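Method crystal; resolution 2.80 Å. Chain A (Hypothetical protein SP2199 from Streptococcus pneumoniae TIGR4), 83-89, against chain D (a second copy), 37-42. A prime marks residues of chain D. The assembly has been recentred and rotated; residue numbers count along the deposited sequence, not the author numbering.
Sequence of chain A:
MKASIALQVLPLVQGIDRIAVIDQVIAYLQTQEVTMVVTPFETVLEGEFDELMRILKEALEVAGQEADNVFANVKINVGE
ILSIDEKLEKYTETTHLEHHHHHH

Chain A, residues 83-89: SIDEKLE
Chain D 37-42: VVTPFE

A short helical segment of chain A, beginning at Ile84, packs against the turn that follows a strand in chain D, a second copy of the protein. The contact buries 267 Å² in total and contains no hydrogen bond between the stretches; it rests on apolar packing and one off-centre cation-pi interaction. In register, the CA of Ile84 lies 6.0 Å from the CA of Pro40′.

Ser83, extended at phi/psi -79/169, occupies the N-cap position. Its side chain (chi1 p) accepts a capping bond from the backbone, Glu86 N to Ser83 OG at 3.2 Å, while Ser83 N donates to Glu86 OE2 at 2.8 Å. This reciprocal pair ties the N-cap to the first turn but lies out of reach of the chain D stretch.

Ile84 begins the helix (-56/-43). Its CA-to-CB bond points sideways to the other stretch, and the m,t side chain brings Ile84 CG2 to 4.0 Å from Pro40′ CG, an apolar contact with the proline ring, which has a C-gamma exo pucker. Asp85 (-61/-42, chi1 -104°) and Glu86 (-70/-46, chi1 m, chi2 t) continue the helix without touching the chain D stretch.

The CA-to-CB bond of Lys87 (-57/-50) points toward the partner stretch, and Lys87 N donates to Ser83 O at 2.8 Å. With chi1 m and chi2 to chi4 all t, the chain is extended, so that Lys87 CD passes 3.6 Å from Pro40′ O and Lys87 NZ lies 3.9 Å from Phe41′ CZ. Lys87 NZ stands 4.4 Å from the Phe41′ ring centroid, 31° off the ring normal, an oblique approach. Although the CA-to-CB bond of Phe41′ points away, its m rotamer (chi2 -83°) carries the ring end nearer to chain A.

Leu88 (-58/-6), whose N donates to Ile84 O at 3.0 Å, has a CA-to-CB bond that points sideways, but its m,t side chain turns its end nearer to chain D. There Leu88 CD2 meets the backbone at the exit from the strand, lying 3.9 Å from each of Val38′ O, Thr39′ C and Pro40′ N, and 4.3 Å from Val38′ CG1. The CA-to-CB bond of Val38′ (-92/116, chi1 t) points toward the chain A stretch, that of Thr39′ (-108/172, chi1 p) away. Thr39′ instead braces its own turn: Thr39′ OG1 and Thr39′ N both donate to Glu42′ O, at 2.6 and 3.0 Å. Between Thr39′ and Glu42′, Pro40′ (-52/-32) and Phe41′ (-117/-18) form the bend that meets the helix. Glu89 (-115/61), poorly ordered, makes no contact with this turn.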

# COMPACT_ATOMS: atom_id res chain seq x y z
N SER A 83 4.21 5.88 -19.09
CA SER A 83 2.75 5.92 -19.19
C SER A 83 2.13 4.57 -18.94
O SER A 83 2.84 3.56 -18.89
CB SER A 83 2.32 6.40 -20.57
OG SER A 83 2.41 5.34 -21.51
N ILE A 84 0.81 4.54 -18.78
CA ILE A 84 0.13 3.27 -18.54
C ILE A 84 0.47 2.31 -19.67
O ILE A 84 0.76 1.13 -19.43
CB ILE A 84 -1.39 3.45 -18.46
CG1 ILE A 84 -1.75 4.32 -17.26
CG2 ILE A 84 -2.07 2.09 -18.32
CD1 ILE A 84 -3.22 4.34 -16.93
N ASP A 85 0.46 2.80 -20.91
CA ASP A 85 0.78 1.97 -22.06
C ASP A 85 2.21 1.42 -21.99
O ASP A 85 2.46 0.26 -22.30
CB ASP A 85 0.61 2.78 -23.34
CG ASP A 85 -0.64 2.41 -24.09
OD1 ASP A 85 -1.66 2.14 -23.43
OD2 ASP A 85 -0.60 2.42 -25.35
N GLU A 86 3.14 2.27 -21.57
CA GLU A 86 4.54 1.87 -21.45
C GLU A 86 4.80 0.88 -20.31
O GLU A 86 5.49 -0.12 -20.50
CB GLU A 86 5.41 3.13 -21.30
CG GLU A 86 5.35 4.00 -22.54
CD GLU A 86 5.74 5.44 -22.28
OE1 GLU A 86 5.67 6.24 -23.23
OE2 GLU A 86 6.10 5.77 -21.13
N LYS A 87 4.25 1.15 -19.12
CA LYS A 87 4.43 0.23 -18.00
C LYS A 87 3.92 -1.12 -18.46
O LYS A 87 4.60 -2.13 -18.32
CB LYS A 87 3.63 0.68 -16.77
CG LYS A 87 4.16 1.90 -16.04
CD LYS A 87 3.10 2.48 -15.12
CE LYS A 87 3.55 3.78 -14.45
NZ LYS A 87 2.37 4.52 -13.88
N LEU A 88 2.71 -1.13 -19.01
CA LEU A 88 2.12 -2.38 -19.46
C LEU A 88 2.93 -3.16 -20.49
O LEU A 88 2.56 -4.28 -20.85
CB LEU A 88 0.69 -2.15 -19.95
CG LEU A 88 -0.25 -2.02 -18.75
CD1 LEU A 88 -1.67 -2.36 -19.14
CD2 LEU A 88 0.23 -2.98 -17.64
N GLU A 89 4.01 -2.56 -20.96
CA GLU A 89 4.92 -3.23 -21.89
C GLU A 89 6.22 -3.36 -21.10
O GLU A 89 7.26 -2.81 -21.46
CB GLU A 89 5.14 -2.40 -23.16
CG GLU A 89 4.02 -2.53 -24.17
CD GLU A 89 3.69 -3.99 -24.48
OE1 GLU A 89 4.61 -4.75 -24.83
OE2 GLU A 89 2.50 -4.37 -24.37
N VAL D 37 -2.94 -11.40 -13.61
CA VAL D 37 -3.24 -10.26 -14.46
C VAL D 37 -2.24 -9.18 -14.09
O VAL D 37 -2.07 -8.84 -12.92
CB VAL D 37 -4.63 -9.69 -14.21
CG1 VAL D 37 -4.98 -8.73 -15.32
CG2 VAL D 37 -5.64 -10.79 -14.11
N VAL D 38 -1.55 -8.65 -15.08
CA VAL D 38 -0.61 -7.57 -14.83
C VAL D 38 -1.35 -6.25 -15.03
O VAL D 38 -1.82 -5.98 -16.12
CB VAL D 38 0.54 -7.60 -15.83
CG1 VAL D 38 1.51 -6.47 -15.52
CG2 VAL D 38 1.25 -8.94 -15.76
N THR D 39 -1.49 -5.46 -13.96
CA THR D 39 -2.15 -4.17 -14.09
C THR D 39 -1.01 -3.14 -13.98
O THR D 39 0.12 -3.50 -13.63
CB THR D 39 -3.19 -3.98 -13.01
OG1 THR D 39 -2.54 -3.77 -11.74
CG2 THR D 39 -4.09 -5.21 -12.93
N PRO D 40 -1.29 -1.85 -14.23
CA PRO D 40 -0.29 -0.78 -14.17
C PRO D 40 0.60 -0.60 -12.95
O PRO D 40 1.74 -0.15 -13.08
CB PRO D 40 -1.09 0.49 -14.44
CG PRO D 40 -2.45 0.02 -14.89
CD PRO D 40 -2.66 -1.30 -14.27
N PHE D 41 0.09 -0.92 -11.77
CA PHE D 41 0.89 -0.72 -10.56
C PHE D 41 1.23 -2.00 -9.81
O PHE D 41 2.14 -2.03 -8.98
CB PHE D 41 0.15 0.21 -9.61
CG PHE D 41 0.32 1.66 -9.92
CD1 PHE D 41 1.44 2.33 -9.46
CD2 PHE D 41 -0.65 2.37 -10.63
CE1 PHE D 41 1.59 3.69 -9.69
CE2 PHE D 41 -0.51 3.74 -10.86
CZ PHE D 41 0.61 4.40 -10.39
N GLU D 42 0.48 -3.06 -10.09
CA GLU D 42 0.68 -4.31 -9.39
C GLU D 42 0.25 -5.50 -10.22
O GLU D 42 -0.57 -5.37 -11.13
CB GLU D 42 -0.11 -4.26 -8.08
CG GLU D 42 -1.62 -4.15 -8.27
CD GLU D 42 -2.34 -3.68 -7.01
OE1 GLU D 42 -3.59 -3.66 -7.00
OE2 GLU D 42 -1.67 -3.31 -6.03